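Local coordinates for type IV pilin protein (Neisseria meningitidis, PDB 5V0M), which is a minor component of type IV pili, probably acting in pilus-associated functions such as cell adhesion, at residues K45-T50 against L61-N66. Sequence-based numbering, arbitrary orientation.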
loop_
_atom_site.group_PDB
_atom_site.type_symbol
_atom_site.label_atom_id
_atom_site.label_comp_id
_atom_site.label_asym_id
_atom_site.label_seq_id
_atom_site.Cartn_x
_atom_site.Cartn_y
_atom_site.Cartn_z
ATOM N N LYS A 45 9.937 0.379 -5.713
ATOM C CA LYS A 45 11.265 0.944 -5.521
ATOM C C LYS A 45 11.274 2.039 -4.455
ATOM O O LYS A 45 12.290 2.267 -3.803
ATOM C CB LYS A 45 11.717 1.541 -6.872
ATOM C CG LYS A 45 13.170 1.768 -7.077
ATOM C CD LYS A 45 13.546 1.781 -8.596
ATOM C CE LYS A 45 12.742 2.747 -9.448
ATOM N NZ LYS A 45 13.472 3.084 -10.716
ATOM N N TYR A 46 10.156 2.742 -4.292
ATOM C CA TYR A 46 10.060 3.976 -3.527
ATOM C C TYR A 46 9.277 3.844 -2.233
ATOM O O TYR A 46 9.266 4.802 -1.441
ATOM C CB TYR A 46 9.394 5.042 -4.412
ATOM C CG TYR A 46 10.229 5.336 -5.635
ATOM C CD1 TYR A 46 11.518 5.852 -5.511
ATOM C CD2 TYR A 46 9.742 5.078 -6.903
ATOM C CE1 TYR A 46 12.283 6.124 -6.622
ATOM C CE2 TYR A 46 10.520 5.353 -8.035
ATOM C CZ TYR A 46 11.782 5.844 -7.870
ATOM O OH TYR A 46 12.545 6.144 -8.998
ATOM N N PHE A 47 8.610 2.705 -2.010
ATOM C CA PHE A 47 7.778 2.466 -0.840
ATOM C C PHE A 47 7.882 0.999 -0.455
ATOM O O PHE A 47 7.798 0.112 -1.316
ATOM C CB PHE A 47 6.289 2.745 -1.104
ATOM C CG PHE A 47 5.954 4.184 -1.366
ATOM C CD1 PHE A 47 5.448 5.000 -0.357
ATOM C CD2 PHE A 47 6.112 4.704 -2.627
ATOM C CE1 PHE A 47 5.131 6.330 -0.607
ATOM C CE2 PHE A 47 5.808 6.026 -2.867
ATOM C CZ PHE A 47 5.321 6.841 -1.853
ATOM N N ASN A 48 8.010 0.767 0.851
ATOM C CA ASN A 48 7.997 -0.572 1.430
ATOM C C ASN A 48 6.556 -0.948 1.760
ATOM O O ASN A 48 5.868 -0.207 2.473
ATOM C CB ASN A 48 8.846 -0.550 2.697
ATOM C CG ASN A 48 10.301 -0.326 2.424
ATOM O OD1 ASN A 48 10.830 -0.803 1.422
ATOM N ND2 ASN A 48 10.965 0.398 3.315
ATOM N N VAL A 49 6.079 -2.063 1.215
ATOM C CA VAL A 49 4.693 -2.484 1.387
ATOM C C VAL A 49 4.620 -3.602 2.416
ATOM O O VAL A 49 5.327 -4.610 2.298
ATOM C CB VAL A 49 4.089 -2.916 0.037
ATOM C CG1 VAL A 49 2.687 -3.441 0.214
ATOM C CG2 VAL A 49 4.113 -1.746 -0.958
ATOM N N THR A 50 3.736 -3.447 3.399
ATOM C CA THR A 50 3.526 -4.441 4.440
ATOM C C THR A 50 2.035 -4.595 4.676
ATOM O O THR A 50 1.224 -3.795 4.211
ATOM C CB THR A 50 4.198 -3.983 5.734
ATOM O OG1 THR A 50 3.656 -2.710 6.109
ATOM C CG2 THR A 50 5.706 -3.875 5.567
ATOM N N LEU A 61 -3.255 -3.059 3.862
ATOM C CA LEU A 61 -1.923 -2.886 3.315
ATOM C C LEU A 61 -1.431 -1.492 3.626
ATOM O O LEU A 61 -2.201 -0.527 3.596
ATOM C CB LEU A 61 -1.996 -3.034 1.803
ATOM C CG LEU A 61 -2.246 -4.453 1.328
ATOM C CD1 LEU A 61 -2.901 -4.498 -0.043
ATOM C CD2 LEU A 61 -0.926 -5.204 1.337
ATOM N N GLN A 62 -0.132 -1.368 3.882
ATOM C CA GLN A 62 0.482 -0.072 4.135
ATOM C C GLN A 62 1.760 0.091 3.338
ATOM O O GLN A 62 2.614 -0.802 3.328
ATOM C CB GLN A 62 0.794 0.076 5.624
ATOM C CG GLN A 62 1.404 1.417 6.042
ATOM C CD GLN A 62 1.412 1.593 7.547
ATOM O OE1 GLN A 62 0.361 1.581 8.201
ATOM N NE2 GLN A 62 2.595 1.729 8.114
ATOM N N ALA A 63 1.907 1.249 2.694
ATOM C CA ALA A 63 3.099 1.635 1.940
ATOM C C ALA A 63 3.780 2.767 2.694
ATOM O O ALA A 63 3.228 3.871 2.799
ATOM C CB ALA A 63 2.715 2.085 0.535
ATOM N N ASP A 64 4.988 2.490 3.240
ATOM C CA ASP A 64 5.795 3.480 3.922
ATOM C C ASP A 64 6.911 3.927 2.992
ATOM O O ASP A 64 7.551 3.076 2.356
ATOM C CB ASP A 64 6.423 2.886 5.186
ATOM C CG ASP A 64 5.417 2.720 6.324
ATOM O OD1 ASP A 64 5.198 3.722 7.045
ATOM O OD2 ASP A 64 4.845 1.626 6.470
ATOM N N PRO A 65 7.195 5.219 2.878
ATOM C CA PRO A 65 8.242 5.666 1.960
ATOM C C PRO A 65 9.607 5.093 2.310
ATOM O O PRO A 65 9.995 4.982 3.473
ATOM C CB PRO A 65 8.213 7.202 2.075
ATOM C CG PRO A 65 7.408 7.512 3.256
ATOM C CD PRO A 65 6.514 6.342 3.522
ATOM N N ASN A 66 10.352 4.765 1.269
ATOM C CA ASN A 66 11.694 4.236 1.434
ATOM C C ASN A 66 12.663 5.410 1.448
ATOM O O ASN A 66 12.802 6.079 0.426
ATOM C CB ASN A 66 11.995 3.325 0.262
ATOM C CG ASN A 66 13.352 2.724 0.326
ATOM O OD1 ASN A 66 14.296 3.336 0.820
ATOM N ND2 ASN A 66 13.479 1.526 -0.221
HETATM O O HOH W 1 5.306 -0.691 5.199
HETATM O O HOH W 2 11.030 0.065 -1.132
#
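Asn48 and Asp64 form one hydrogen-bonded pair, and Thr50 with Gln62 the next, a worked example of how an antiparallel ladder sorts side chains onto two unlike faces. Each pair is closed by two backbone bonds: Asn48 N reaches Asp64 O at 2.8 Å, and Asp64 N returns to Asn48 O. Beyond the last rung, Asn66 N donates almost straight to Tyr46 O (N-H...O 171°), yet from well above the carbonyl plane; the same oxygen also accepts from Asn70. Between the rungs, Val49 CA and Ala63 CA send CH groups to the carbonyls of Gln62 and Asn48.

These strands, 47-54 and 59-65, make the first hairpin of the four-stranded antiparallel sheet that packs against the long helix 3-30, the arrangement characteristic of type IV pilins. On the helix-facing side the contacts are apolar. Phe47 CB rests 4.0 Å from Ala63 CB, while the CD1 and CE1 atoms of its ring pass Pro65 obliquely; Leu9 and Val12 of the helix touch the Phe47 side chain as well. Further along, Val49 divides its branches: CG2 approaches Ala63 CB, and CG1, anti to the backbone N (chi1 176°), meets Leu61 CD2 at 4.2 Å.

The other face is polar and hydrated. Gln62 extends its chain and gives NE2 to the syn lone pair of Asp64 OD2 (2.8 Å), a nearly linear bond in the plane of the Gln62 amide, made within one strand between residues two apart, that probably helps to set the rotation of the carboxylate. One water then joins OD2 to Asn48 O and to Thr50 OG1, linking the strands through solvent. A second accepts from Asn66 ND2 and donates to Asn48 OD1 at 2.7 Å, spanning two amides whose planes are 42° apart, while Asn66 OD1 takes the backbone NH of Thr68.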